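Local coordinates for protein cytochrome C2 (PDB 1CXC) that carries electrons through its covalently bound heme c, donating them to the oxidized bacteriochlorophyll in the photophosphorylation pathway of a purple photosynthetic bacterium, at residues Met61-Ala66 and Glu89-Ala94; Trp71-Phe76 and Asp109-Trp114; Val77-Asp82 and Gly98-Lys103. One frame throughout, in Å; residues are numbered along the deposited sequence.

Interaction 1: residues Met61-Ala66 and Glu89-Ala94; sequences MKEAGA and EYTGDA. With HEC (heme c), chain B.
Two acidic side chains face each other where helix 59-66 meets the end of helix 83-91: Glu63 OE1 stands 4.0 Å from Asp93 OD2, a close pair of like charges. In this class I cytochrome c fold the two helices belong to the shell on one side of the heme, and the contact joins them where the second helix gives way to loop. With CG anti to the backbone N (chi1 -165°) and the chain extended beyond, the side chain of Glu63 crosses that of Thr91 at about a right angle. CD lies 3.4 Å from Thr91 OG1, and OE2 also passes Thr91 CG2 at 3.8 Å, so both branches of the threonine lie against the carboxylate. The proximity of Asp93 would tend to raise the proton affinity of Glu63. Asp93 OD1 takes its own hydrogen bond from Lys95 N. An alanine in place of Glu63 would probably open a gap beside Thr91 OG1 and CG2 and leave Asp93 without its like-charged neighbour. At the next residue, Ala64, the contact becomes apolar: Ala64 CB packs on Tyr90 CD2 at 3.9 Å, while the ring's CE2 comes obliquely to Ala64 O. The backbones draw closest here, Ala64 CA lying 5.3 Å from Thr91 CA. Gly92 then ends the helical course with positive phi (73°), a conformation in which a CB would be jammed against the preceding carbonyl O, and the chain turns to bring Asp93 up to Glu63. On the heme side of helix 59-66, Met61 is bent at chi2 and chi3 and brings its CE to 3.8 Å from heme CAA.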
loop_
_atom_site.group_PDB
_atom_site.type_symbol
_atom_site.label_atom_id
_atom_site.label_comp_id
_atom_site.label_asym_id
_atom_site.label_seq_id
_atom_site.Cartn_x
_atom_site.Cartn_y
_atom_site.Cartn_z
ATOM N N MET A 61 0.149 -10.228 -6.872
ATOM C CA MET A 61 0.087 -8.779 -6.977
ATOM C C MET A 61 0.355 -8.345 -8.402
ATOM O O MET A 61 -0.177 -7.349 -8.878
ATOM C CB MET A 61 1.125 -8.165 -6.029
ATOM C CG MET A 61 1.112 -6.647 -6.036
ATOM S SD MET A 61 -0.343 -5.972 -5.227
ATOM C CE MET A 61 0.192 -6.035 -3.541
ATOM N N LYS A 62 1.306 -8.982 -9.070
ATOM C CA LYS A 62 1.579 -8.611 -10.443
ATOM C C LYS A 62 0.346 -8.878 -11.306
ATOM O O LYS A 62 -0.073 -8.052 -12.124
ATOM C CB LYS A 62 2.759 -9.418 -10.948
ATOM C CG LYS A 62 4.111 -8.879 -10.505
ATOM C CD LYS A 62 5.210 -9.858 -10.924
ATOM C CE LYS A 62 6.512 -9.521 -10.213
ATOM N NZ LYS A 62 7.591 -10.426 -10.582
ATOM N N GLU A 63 -0.296 -10.022 -11.074
ATOM C CA GLU A 63 -1.492 -10.400 -11.787
ATOM C C GLU A 63 -2.596 -9.360 -11.613
ATOM O O GLU A 63 -3.411 -9.150 -12.514
ATOM C CB GLU A 63 -1.947 -11.717 -11.206
ATOM C CG GLU A 63 -2.971 -12.425 -12.066
ATOM C CD GLU A 63 -3.495 -13.719 -11.449
ATOM O OE1 GLU A 63 -2.732 -14.419 -10.773
ATOM O OE2 GLU A 63 -4.633 -14.076 -11.752
ATOM N N ALA A 64 -2.902 -9.020 -10.360
ATOM C CA ALA A 64 -3.925 -8.031 -10.099
ATOM C C ALA A 64 -3.665 -6.736 -10.854
ATOM O O ALA A 64 -4.604 -6.036 -11.224
ATOM C CB ALA A 64 -3.943 -7.713 -8.611
ATOM N N GLY A 65 -2.431 -6.240 -10.829
ATOM C CA GLY A 65 -2.120 -5.027 -11.558
ATOM C C GLY A 65 -2.404 -5.237 -13.047
ATOM O O GLY A 65 -2.807 -4.288 -13.732
ATOM N N ALA A 66 -1.949 -6.369 -13.621
ATOM C CA ALA A 66 -2.235 -6.646 -15.045
ATOM C C ALA A 66 -3.733 -6.607 -15.324
ATOM O O ALA A 66 -4.159 -6.206 -16.400
ATOM C CB ALA A 66 -1.766 -8.033 -15.453
ATOM N N GLU A 89 -9.739 -12.694 -4.223
ATOM C CA GLU A 89 -11.003 -12.296 -4.792
ATOM C C GLU A 89 -10.819 -11.484 -6.043
ATOM O O GLU A 89 -11.650 -11.526 -6.941
ATOM C CB GLU A 89 -11.813 -11.497 -3.780
ATOM C CG GLU A 89 -12.126 -12.296 -2.518
ATOM C CD GLU A 89 -12.822 -11.509 -1.409
ATOM N N TYR A 90 -9.981 -10.462 -5.950
ATOM C CA TYR A 90 -9.742 -9.597 -7.079
ATOM C C TYR A 90 -9.288 -10.370 -8.305
ATOM O O TYR A 90 -9.579 -9.979 -9.432
ATOM C CB TYR A 90 -8.683 -8.573 -6.709
ATOM C CG TYR A 90 -8.637 -7.437 -7.708
ATOM C CD1 TYR A 90 -9.515 -6.376 -7.575
ATOM C CD2 TYR A 90 -7.837 -7.536 -8.824
ATOM C CE1 TYR A 90 -9.602 -5.429 -8.576
ATOM C CE2 TYR A 90 -7.928 -6.594 -9.822
ATOM C CZ TYR A 90 -8.805 -5.555 -9.687
ATOM O OH TYR A 90 -8.848 -4.577 -10.649
ATOM N N THR A 91 -8.177 -11.053 -8.128
ATOM C CA THR A 91 -7.546 -11.831 -9.167
ATOM C C THR A 91 -8.446 -12.943 -9.733
ATOM O O THR A 91 -8.364 -13.292 -10.913
ATOM C CB THR A 91 -6.302 -12.364 -8.464
ATOM O OG1 THR A 91 -5.180 -11.834 -9.127
ATOM C CG2 THR A 91 -6.280 -13.854 -8.329
ATOM N N GLY A 92 -9.448 -13.397 -8.970
ATOM C CA GLY A 92 -10.290 -14.477 -9.465
ATOM C C GLY A 92 -9.567 -15.823 -9.454
ATOM O O GLY A 92 -10.150 -16.853 -9.765
ATOM N N ASP A 93 -8.429 -15.884 -8.782
ATOM C CA ASP A 93 -7.683 -17.119 -8.692
ATOM C C ASP A 93 -7.553 -17.463 -7.219
ATOM O O ASP A 93 -6.754 -16.874 -6.510
ATOM C CB ASP A 93 -6.324 -16.908 -9.304
ATOM C CG ASP A 93 -5.303 -17.971 -8.961
ATOM O OD1 ASP A 93 -5.697 -19.049 -8.537
ATOM O OD2 ASP A 93 -4.197 -17.859 -9.477
ATOM N N ALA A 94 -8.123 -18.569 -6.775
ATOM C CA ALA A 94 -8.082 -18.888 -5.362
ATOM C C ALA A 94 -6.727 -19.244 -4.827
ATOM O O ALA A 94 -6.595 -19.531 -3.653
ATOM C CB ALA A 94 -9.001 -20.053 -5.074
HETATM FE FE HEC B . 2.685 -3.506 2.773
HETATM C CHA HEC B . 2.768 -4.191 -0.539
HETATM C CHB HEC B . 0.504 -0.951 2.214
HETATM C CHC HEC B . 2.471 -2.943 6.148
HETATM C CHD HEC B . 5.109 -5.854 3.344
HETATM N NA HEC B . 1.786 -2.750 1.185
HETATM C C1A HEC B . 1.927 -3.171 -0.128
HETATM C C2A HEC B . 1.081 -2.392 -1.015
HETATM C C3A HEC B . 0.420 -1.497 -0.244
HETATM C C4A HEC B . 0.891 -1.706 1.115
HETATM C CMA HEC B . -0.676 -0.553 -0.719
HETATM C CAA HEC B . 1.008 -2.481 -2.533
HETATM C CBA HEC B . 1.852 -1.386 -3.167
HETATM C CGA HEC B . 2.167 -1.562 -4.644
HETATM O O1A HEC B . 3.281 -1.274 -5.030
HETATM O O2A HEC B . 1.361 -2.163 -5.346
HETATM N NB HEC B . 1.694 -2.248 3.922
HETATM C C1B HEC B . 0.890 -1.192 3.516
HETATM C C2B HEC B . 0.429 -0.417 4.656
HETATM C C3B HEC B . 0.911 -1.015 5.791
HETATM C C4B HEC B . 1.708 -2.141 5.318
HETATM C CMB HEC B . -0.449 0.838 4.582
HETATM C CAB HEC B . 0.621 -0.648 7.136
HETATM C CBB HEC B . -0.736 -0.722 7.698
HETATM N NC HEC B . 3.563 -4.270 4.386
HETATM C C1C HEC B . 3.340 -3.923 5.715
HETATM C C2C HEC B . 4.246 -4.634 6.595
HETATM C C3C HEC B . 4.986 -5.450 5.810
HETATM C C4C HEC B . 4.569 -5.210 4.443
HETATM C CMC HEC B . 4.471 -4.340 8.071
HETATM C CAC HEC B . 5.992 -6.320 6.222
HETATM C CBC HEC B . 5.774 -7.366 7.210
HETATM N ND HEC B . 3.720 -4.729 1.654
HETATM C C1D HEC B . 4.703 -5.639 2.037
HETATM C C2D HEC B . 5.175 -6.408 0.906
HETATM C C3D HEC B . 4.472 -5.995 -0.173
HETATM C C4D HEC B . 3.595 -4.935 0.289
HETATM C CMD HEC B . 6.232 -7.510 0.926
HETATM C CAD HEC B . 4.389 -6.713 -1.511
HETATM C CBD HEC B . 3.098 -7.522 -1.625
HETATM C CGD HEC B . 3.146 -8.669 -2.645
HETATM O O1D HEC B . 2.257 -9.508 -2.616
HETATM O O2D HEC B . 3.832 -8.533 -3.644
#

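Interaction 2: residues Trp71-Phe76 and Asp109-Trp114; sequences WDEEHF and DAHNIW. With HEC (heme c), chain B.
Glu73, Phe76 and Trp114 all hold CG anti to the backbone N (Trp114 chi1 -178°), and their side chains meet between helices 73-81 and 107-120. Glu73 CB lies over the face of the indole, making a CH-pi contact 3.6 Å from the centroid of the five-membered ring. Beyond it the extended chain carries the carboxylate past Trp114 CD1 to His111, whose ND1 donates to Glu73 OE2 at 2.6 Å, almost straight and nearly in the imidazole plane, reaching the oxygen on its anti side. A water also donates to OE2 and to His111 O, so two donors grip this oxygen. Beside the indole, Trp114 CE3 sits 3.4 Å from Phe76 CG, over one face of a phenyl ring whose plane is inclined at 46° to the indole. The phenyl edge receives Ile113 CG2, and its CZ reaches heme CMB at 3.6 Å. Asp72 N-caps helix 73-81: OD1 accepts from both His75 N and His75 ND1. Just before it, Trp71 NE1 donates to heme O2A (3.1 Å), binding a propionate. Helix 107-120, the C-terminal helix of the cytochrome c fold, packs Ala110 against Val77 and Val80 of helix 73-81 and Ile113 against Ala11 of the N-terminal helix 5-11.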
loop_
_atom_site.group_PDB
_atom_site.type_symbol
_atom_site.label_atom_id
_atom_site.label_comp_id
_atom_site.label_asym_id
_atom_site.label_seq_id
_atom_site.Cartn_x
_atom_site.Cartn_y
_atom_site.Cartn_z
ATOM N N TRP A 71 -4.376 1.667 -7.191
ATOM C CA TRP A 71 -4.822 1.903 -5.827
ATOM C C TRP A 71 -5.724 3.086 -5.550
ATOM O O TRP A 71 -5.451 4.212 -6.001
ATOM C CB TRP A 71 -3.590 1.978 -4.914
ATOM C CG TRP A 71 -2.865 0.641 -4.834
ATOM C CD1 TRP A 71 -1.645 0.477 -5.433
ATOM C CD2 TRP A 71 -3.347 -0.508 -4.262
ATOM N NE1 TRP A 71 -1.366 -0.790 -5.235
ATOM C CE2 TRP A 71 -2.328 -1.406 -4.540
ATOM C CE3 TRP A 71 -4.503 -0.917 -3.600
ATOM C CZ2 TRP A 71 -2.414 -2.719 -4.152
ATOM C CZ3 TRP A 71 -4.602 -2.243 -3.212
ATOM C CH2 TRP A 71 -3.560 -3.127 -3.480
ATOM N N ASP A 72 -6.951 2.810 -5.092
ATOM C CA ASP A 72 -7.826 3.876 -4.668
ATOM C C ASP A 72 -8.199 3.572 -3.216
ATOM O O ASP A 72 -7.859 2.495 -2.716
ATOM C CB ASP A 72 -9.073 4.041 -5.529
ATOM C CG ASP A 72 -9.770 2.750 -5.879
ATOM O OD1 ASP A 72 -9.629 1.800 -5.120
ATOM O OD2 ASP A 72 -10.754 2.840 -6.614
ATOM N N GLU A 73 -9.040 4.377 -2.573
ATOM C CA GLU A 73 -9.357 4.128 -1.187
ATOM C C GLU A 73 -10.131 2.863 -0.950
ATOM O O GLU A 73 -9.802 2.070 -0.074
ATOM C CB GLU A 73 -10.144 5.283 -0.620
ATOM C CG GLU A 73 -10.387 5.126 0.880
ATOM C CD GLU A 73 -10.837 6.396 1.583
ATOM O OE1 GLU A 73 -11.185 7.362 0.912
ATOM O OE2 GLU A 73 -11.083 6.329 2.790
ATOM N N GLU A 74 -11.094 2.521 -1.787
ATOM C CA GLU A 74 -11.832 1.313 -1.472
ATOM C C GLU A 74 -11.017 0.053 -1.592
ATOM O O GLU A 74 -11.152 -0.829 -0.740
ATOM C CB GLU A 74 -13.049 1.145 -2.381
ATOM N N HIS A 75 -10.126 -0.039 -2.590
ATOM C CA HIS A 75 -9.325 -1.247 -2.750
ATOM C C HIS A 75 -8.214 -1.283 -1.711
ATOM O O HIS A 75 -7.919 -2.329 -1.168
ATOM C CB HIS A 75 -8.712 -1.341 -4.150
ATOM C CG HIS A 75 -9.768 -1.634 -5.223
ATOM N ND1 HIS A 75 -10.496 -0.697 -5.792
ATOM C CD2 HIS A 75 -10.296 -2.845 -5.582
ATOM C CE1 HIS A 75 -11.447 -1.259 -6.497
ATOM N NE2 HIS A 75 -11.309 -2.555 -6.374
ATOM N N PHE A 76 -7.673 -0.120 -1.363
ATOM C CA PHE A 76 -6.612 -0.032 -0.378
ATOM C C PHE A 76 -7.154 -0.455 0.974
ATOM O O PHE A 76 -6.537 -1.278 1.633
ATOM C CB PHE A 76 -6.137 1.422 -0.303
ATOM C CG PHE A 76 -5.131 1.719 0.822
ATOM C CD1 PHE A 76 -3.777 1.522 0.604
ATOM C CD2 PHE A 76 -5.593 2.176 2.075
ATOM C CE1 PHE A 76 -2.882 1.780 1.647
ATOM C CE2 PHE A 76 -4.696 2.427 3.100
ATOM C CZ PHE A 76 -3.345 2.227 2.875
ATOM N N ASP A 109 -8.285 2.876 11.010
ATOM C CA ASP A 109 -6.889 3.167 10.750
ATOM C C ASP A 109 -6.605 3.090 9.251
ATOM O O ASP A 109 -5.819 3.864 8.722
ATOM C CB ASP A 109 -6.001 2.155 11.454
ATOM C CG ASP A 109 -5.801 2.444 12.934
ATOM O OD1 ASP A 109 -6.598 3.203 13.469
ATOM O OD2 ASP A 109 -5.166 1.615 13.583
ATOM N N ALA A 110 -7.255 2.159 8.526
ATOM C CA ALA A 110 -7.044 2.042 7.086
ATOM C C ALA A 110 -7.484 3.298 6.361
ATOM O O ALA A 110 -6.749 3.803 5.511
ATOM C CB ALA A 110 -7.875 0.906 6.534
ATOM N N HIS A 111 -8.637 3.858 6.725
ATOM C CA HIS A 111 -9.082 5.084 6.110
ATOM C C HIS A 111 -8.186 6.254 6.507
ATOM O O HIS A 111 -7.973 7.159 5.723
ATOM C CB HIS A 111 -10.512 5.386 6.533
ATOM C CG HIS A 111 -11.534 4.494 5.863
ATOM N ND1 HIS A 111 -11.824 4.601 4.579
ATOM C CD2 HIS A 111 -12.278 3.520 6.448
ATOM C CE1 HIS A 111 -12.721 3.688 4.346
ATOM N NE2 HIS A 111 -13.008 3.056 5.463
ATOM N N ASN A 112 -7.738 6.336 7.772
ATOM C CA ASN A 112 -6.868 7.435 8.199
ATOM C C ASN A 112 -5.541 7.417 7.471
ATOM O O ASN A 112 -4.995 8.454 7.090
ATOM C CB ASN A 112 -6.611 7.377 9.699
ATOM C CG ASN A 112 -7.865 7.635 10.526
ATOM O OD1 ASN A 112 -7.956 7.225 11.699
ATOM N ND2 ASN A 112 -8.890 8.274 9.945
ATOM N N ILE A 113 -4.968 6.240 7.320
ATOM C CA ILE A 113 -3.719 6.098 6.613
ATOM C C ILE A 113 -3.901 6.470 5.142
ATOM O O ILE A 113 -3.083 7.197 4.584
ATOM C CB ILE A 113 -3.204 4.658 6.761
ATOM C CG1 ILE A 113 -2.680 4.393 8.173
ATOM C CG2 ILE A 113 -2.117 4.397 5.725
ATOM C CD1 ILE A 113 -2.292 2.928 8.402
ATOM N N TRP A 114 -5.065 6.185 4.539
ATOM C CA TRP A 114 -5.253 6.583 3.151
ATOM C C TRP A 114 -5.318 8.106 3.063
ATOM O O TRP A 114 -4.760 8.721 2.154
ATOM C CB TRP A 114 -6.543 5.979 2.580
ATOM C CG TRP A 114 -6.721 6.349 1.089
ATOM C CD1 TRP A 114 -7.637 7.290 0.697
ATOM C CD2 TRP A 114 -5.984 5.871 0.039
ATOM N NE1 TRP A 114 -7.503 7.402 -0.622
ATOM C CE2 TRP A 114 -6.510 6.585 -1.044
ATOM C CE3 TRP A 114 -4.954 4.970 -0.142
ATOM C CZ2 TRP A 114 -5.998 6.407 -2.328
ATOM C CZ3 TRP A 114 -4.452 4.784 -1.426
ATOM C CH2 TRP A 114 -4.968 5.492 -2.509
HETATM FE FE HEC B . 2.685 -3.506 2.773
HETATM C CHA HEC B . 2.768 -4.191 -0.539
HETATM C CHB HEC B . 0.504 -0.951 2.214
HETATM C CHC HEC B . 2.471 -2.943 6.148
HETATM C CHD HEC B . 5.109 -5.854 3.344
HETATM N NA HEC B . 1.786 -2.750 1.185
HETATM C C1A HEC B . 1.927 -3.171 -0.128
HETATM C C2A HEC B . 1.081 -2.392 -1.015
HETATM C C3A HEC B . 0.420 -1.497 -0.244
HETATM C C4A HEC B . 0.891 -1.706 1.115
HETATM C CMA HEC B . -0.676 -0.553 -0.719
HETATM C CAA HEC B . 1.008 -2.481 -2.533
HETATM C CBA HEC B . 1.852 -1.386 -3.167
HETATM C CGA HEC B . 2.167 -1.562 -4.644
HETATM O O1A HEC B . 3.281 -1.274 -5.030
HETATM O O2A HEC B . 1.361 -2.163 -5.346
HETATM N NB HEC B . 1.694 -2.248 3.922
HETATM C C1B HEC B . 0.890 -1.192 3.516
HETATM C C2B HEC B . 0.429 -0.417 4.656
HETATM C C3B HEC B . 0.911 -1.015 5.791
HETATM C C4B HEC B . 1.708 -2.141 5.318
HETATM C CMB HEC B . -0.449 0.838 4.582
HETATM C CAB HEC B . 0.621 -0.648 7.136
HETATM C CBB HEC B . -0.736 -0.722 7.698
HETATM N NC HEC B . 3.563 -4.270 4.386
HETATM C C1C HEC B . 3.340 -3.923 5.715
HETATM C C2C HEC B . 4.246 -4.634 6.595
HETATM C C3C HEC B . 4.986 -5.450 5.810
HETATM C C4C HEC B . 4.569 -5.210 4.443
HETATM C CMC HEC B . 4.471 -4.340 8.071
HETATM C CAC HEC B . 5.992 -6.320 6.222
HETATM C CBC HEC B . 5.774 -7.366 7.210
HETATM N ND HEC B . 3.720 -4.729 1.654
HETATM C C1D HEC B . 4.703 -5.639 2.037
HETATM C C2D HEC B . 5.175 -6.408 0.906
HETATM C C3D HEC B . 4.472 -5.995 -0.173
HETATM C C4D HEC B . 3.595 -4.935 0.289
HETATM C CMD HEC B . 6.232 -7.510 0.926
HETATM C CAD HEC B . 4.389 -6.713 -1.511
HETATM C CBD HEC B . 3.098 -7.522 -1.625
HETATM C CGD HEC B . 3.146 -8.669 -2.645
HETATM O O1D HEC B . 2.257 -9.508 -2.616
HETATM O O2D HEC B . 3.832 -8.533 -3.644
HETATM O O HOH W 1 -9.936 8.469 4.096
#

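Interaction 3: residues Val77-Asp82 and Gly98-Lys103; sequences VQYVQD and GKMTFK. With HEC (heme c), chain B.
Tyr79 lays its hydroxyl end beside Met100, with OH 3.5 Å from SD and the sulfur oblique to the ring, a Met-aromatic contact. Here the methionine loop of the class I cytochrome c fold closes against helix 73-81. Met100 SD binds the heme iron at 2.4 Å, and His19 is the other axial ligand. Met100 CG stands anti to the backbone N (chi1 178°), while the bend at chi3 carries CE across the porphyrin towards NB. Tyr79 also touches the macrocycle: CE2 lies 3.7 Å from heme C3A, so one ring borders both the ligand sulfur and the porphyrin. Before the methionine, Lys99 N donates to propionate oxygen O1D at 2.9 Å in a nearly straight bond; after it, Phe102 CE2 packs on heme CBB. The loop thus holds the heme from both its propionate and its thioether sides. Farther out, Lys103 runs its CB, CG and CD past Gln81 O, the first of them 3.6 Å away. Asp82 lies alongside it, pointing the same way; its OD1 caps Lys85 N of helix 83-91, and its OD2 forms a salt bridge with Lys103 NZ whose hydrogen bond is weak, at 3.4 Å.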
loop_
_atom_site.group_PDB
_atom_site.type_symbol
_atom_site.label_atom_id
_atom_site.label_comp_id
_atom_site.label_asym_id
_atom_site.label_seq_id
_atom_site.Cartn_x
_atom_site.Cartn_y
_atom_site.Cartn_z
ATOM N N VAL A 77 -8.368 -0.060 1.372
ATOM C CA VAL A 77 -8.763 -0.468 2.707
ATOM C C VAL A 77 -9.173 -1.912 2.803
ATOM O O VAL A 77 -8.874 -2.559 3.799
ATOM C CB VAL A 77 -9.795 0.437 3.425
ATOM C CG1 VAL A 77 -9.916 1.805 2.807
ATOM C CG2 VAL A 77 -11.113 -0.264 3.640
ATOM N N GLN A 78 -9.501 -2.542 1.685
ATOM C CA GLN A 78 -9.824 -3.948 1.755
ATOM C C GLN A 78 -8.517 -4.710 1.772
ATOM O O GLN A 78 -8.336 -5.699 2.462
ATOM C CB GLN A 78 -10.588 -4.383 0.517
ATOM C CG GLN A 78 -12.029 -3.896 0.479
ATOM C CD GLN A 78 -12.642 -4.080 -0.907
ATOM N N TYR A 79 -7.562 -4.274 0.975
ATOM C CA TYR A 79 -6.295 -4.963 0.889
ATOM C C TYR A 79 -5.503 -4.983 2.178
ATOM O O TYR A 79 -5.053 -6.040 2.591
ATOM C CB TYR A 79 -5.466 -4.339 -0.214
ATOM C CG TYR A 79 -4.035 -4.838 -0.228
ATOM C CD1 TYR A 79 -3.758 -6.104 -0.678
ATOM C CD2 TYR A 79 -3.023 -4.004 0.223
ATOM C CE1 TYR A 79 -2.462 -6.555 -0.667
ATOM C CE2 TYR A 79 -1.724 -4.450 0.221
ATOM C CZ TYR A 79 -1.452 -5.722 -0.217
ATOM O OH TYR A 79 -0.144 -6.181 -0.212
ATOM N N VAL A 80 -5.260 -3.823 2.808
ATOM C CA VAL A 80 -4.470 -3.806 4.043
ATOM C C VAL A 80 -5.097 -4.631 5.153
ATOM O O VAL A 80 -4.390 -5.025 6.074
ATOM C CB VAL A 80 -4.208 -2.371 4.557
ATOM C CG1 VAL A 80 -3.472 -1.568 3.500
ATOM C CG2 VAL A 80 -5.492 -1.674 4.994
ATOM N N GLN A 81 -6.424 -4.828 5.168
ATOM C CA GLN A 81 -7.036 -5.628 6.208
ATOM C C GLN A 81 -6.765 -7.116 6.061
ATOM O O GLN A 81 -6.816 -7.865 7.022
ATOM C CB GLN A 81 -8.520 -5.360 6.249
ATOM C CG GLN A 81 -8.793 -3.960 6.773
ATOM C CD GLN A 81 -10.280 -3.686 6.921
ATOM O OE1 GLN A 81 -10.920 -4.199 7.833
ATOM N NE2 GLN A 81 -10.890 -2.920 6.005
ATOM N N ASP A 82 -6.574 -7.604 4.849
ATOM C CA ASP A 82 -6.235 -9.007 4.637
ATOM C C ASP A 82 -5.706 -9.141 3.222
ATOM O O ASP A 82 -6.471 -9.302 2.270
ATOM C CB ASP A 82 -7.435 -9.932 4.810
ATOM C CG ASP A 82 -7.049 -11.409 4.931
ATOM O OD1 ASP A 82 -6.140 -11.859 4.215
ATOM O OD2 ASP A 82 -7.797 -12.148 5.575
ATOM N N GLY A 98 -0.433 -13.296 -1.150
ATOM C CA GLY A 98 0.299 -12.046 -1.044
ATOM C C GLY A 98 1.576 -12.233 -0.233
ATOM O O GLY A 98 1.757 -13.255 0.439
ATOM N N LYS A 99 2.615 -11.479 -0.544
ATOM C CA LYS A 99 3.848 -11.588 0.224
ATOM C C LYS A 99 3.768 -10.752 1.501
ATOM O O LYS A 99 4.720 -10.729 2.264
ATOM C CB LYS A 99 5.022 -11.071 -0.592
ATOM C CG LYS A 99 5.270 -11.831 -1.882
ATOM C CD LYS A 99 6.316 -12.890 -1.636
ATOM C CE LYS A 99 7.653 -12.413 -2.175
ATOM N NZ LYS A 99 8.153 -11.273 -1.422
ATOM N N MET A 100 2.823 -9.804 1.569
ATOM C CA MET A 100 2.675 -8.943 2.735
ATOM C C MET A 100 2.019 -9.723 3.830
ATOM O O MET A 100 0.823 -9.975 3.771
ATOM C CB MET A 100 1.818 -7.725 2.384
ATOM C CG MET A 100 1.508 -6.738 3.509
ATOM S SD MET A 100 0.959 -5.105 2.913
ATOM C CE MET A 100 -0.187 -4.721 4.178
ATOM N N THR A 101 2.738 -9.965 4.917
ATOM C CA THR A 101 2.153 -10.763 5.976
ATOM C C THR A 101 1.615 -9.968 7.155
ATOM O O THR A 101 0.905 -10.551 7.971
ATOM C CB THR A 101 3.158 -11.801 6.467
ATOM O OG1 THR A 101 4.272 -11.064 6.905
ATOM C CG2 THR A 101 3.584 -12.744 5.359
ATOM N N PHE A 102 1.375 -8.686 6.945
ATOM C CA PHE A 102 0.823 -7.868 8.010
ATOM C C PHE A 102 -0.633 -7.555 7.726
ATOM O O PHE A 102 -1.000 -7.523 6.567
ATOM C CB PHE A 102 1.580 -6.541 8.110
ATOM C CG PHE A 102 0.973 -5.521 9.079
ATOM C CD1 PHE A 102 1.338 -5.537 10.415
ATOM C CD2 PHE A 102 0.078 -4.564 8.636
ATOM C CE1 PHE A 102 0.826 -4.597 11.298
ATOM C CE2 PHE A 102 -0.437 -3.638 9.519
ATOM C CZ PHE A 102 -0.058 -3.644 10.846
ATOM N N LYS A 103 -1.516 -7.715 8.712
ATOM C CA LYS A 103 -2.911 -7.367 8.532
ATOM C C LYS A 103 -3.267 -6.224 9.484
ATOM O O LYS A 103 -3.154 -6.377 10.709
ATOM C CB LYS A 103 -3.831 -8.528 8.886
ATOM C CG LYS A 103 -3.727 -9.705 7.940
ATOM C CD LYS A 103 -4.691 -10.778 8.405
ATOM C CE LYS A 103 -4.604 -11.991 7.503
ATOM N NZ LYS A 103 -5.546 -13.006 7.942
HETATM FE FE HEC B . 2.685 -3.506 2.773
HETATM C CHA HEC B . 2.768 -4.191 -0.539
HETATM C CHB HEC B . 0.504 -0.951 2.214
HETATM C CHC HEC B . 2.471 -2.943 6.148
HETATM C CHD HEC B . 5.109 -5.854 3.344
HETATM N NA HEC B . 1.786 -2.750 1.185
HETATM C C1A HEC B . 1.927 -3.171 -0.128
HETATM C C2A HEC B . 1.081 -2.392 -1.015
HETATM C C3A HEC B . 0.420 -1.497 -0.244
HETATM C C4A HEC B . 0.891 -1.706 1.115
HETATM C CMA HEC B . -0.676 -0.553 -0.719
HETATM C CAA HEC B . 1.008 -2.481 -2.533
HETATM C CBA HEC B . 1.852 -1.386 -3.167
HETATM C CGA HEC B . 2.167 -1.562 -4.644
HETATM O O1A HEC B . 3.281 -1.274 -5.030
HETATM O O2A HEC B . 1.361 -2.163 -5.346
HETATM N NB HEC B . 1.694 -2.248 3.922
HETATM C C1B HEC B . 0.890 -1.192 3.516
HETATM C C2B HEC B . 0.429 -0.417 4.656
HETATM C C3B HEC B . 0.911 -1.015 5.791
HETATM C C4B HEC B . 1.708 -2.141 5.318
HETATM C CMB HEC B . -0.449 0.838 4.582
HETATM C CAB HEC B . 0.621 -0.648 7.136
HETATM C CBB HEC B . -0.736 -0.722 7.698
HETATM N NC HEC B . 3.563 -4.270 4.386
HETATM C C1C HEC B . 3.340 -3.923 5.715
HETATM C C2C HEC B . 4.246 -4.634 6.595
HETATM C C3C HEC B . 4.986 -5.450 5.810
HETATM C C4C HEC B . 4.569 -5.210 4.443
HETATM C CMC HEC B . 4.471 -4.340 8.071
HETATM C CAC HEC B . 5.992 -6.320 6.222
HETATM C CBC HEC B . 5.774 -7.366 7.210
HETATM N ND HEC B . 3.720 -4.729 1.654
HETATM C C1D HEC B . 4.703 -5.639 2.037
HETATM C C2D HEC B . 5.175 -6.408 0.906
HETATM C C3D HEC B . 4.472 -5.995 -0.173
HETATM C C4D HEC B . 3.595 -4.935 0.289
HETATM C CMD HEC B . 6.232 -7.510 0.926
HETATM C CAD HEC B . 4.389 -6.713 -1.511
HETATM C CBD HEC B . 3.098 -7.522 -1.625
HETATM C CGD HEC B . 3.146 -8.669 -2.645
HETATM O O1D HEC B . 2.257 -9.508 -2.616
HETATM O O2D HEC B . 3.832 -8.533 -3.644
#

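From the N terminus, the chain first reaches Met61-Ala66, whose partner Glu89-Ala94 closes the loop of interaction 1 and ties helix 59-66 to helix 83-91. Before that loop shuts, interactions 2 and 3 both open on helix 73-81, so each crosses interaction 1. Interaction 3 closes next, at Gly98-Lys103 in the methionine loop; interaction 2 encloses it and closes last, on helix 107-120. Helix 73-81 therefore links the heme-ligand loop to the C-terminal helix. The three meet through side chains near the heme: Met61 CE lies 3.3 Å from Tyr79 OH, and Trp71 CH2 lies 3.7 Å from Tyr79 CG.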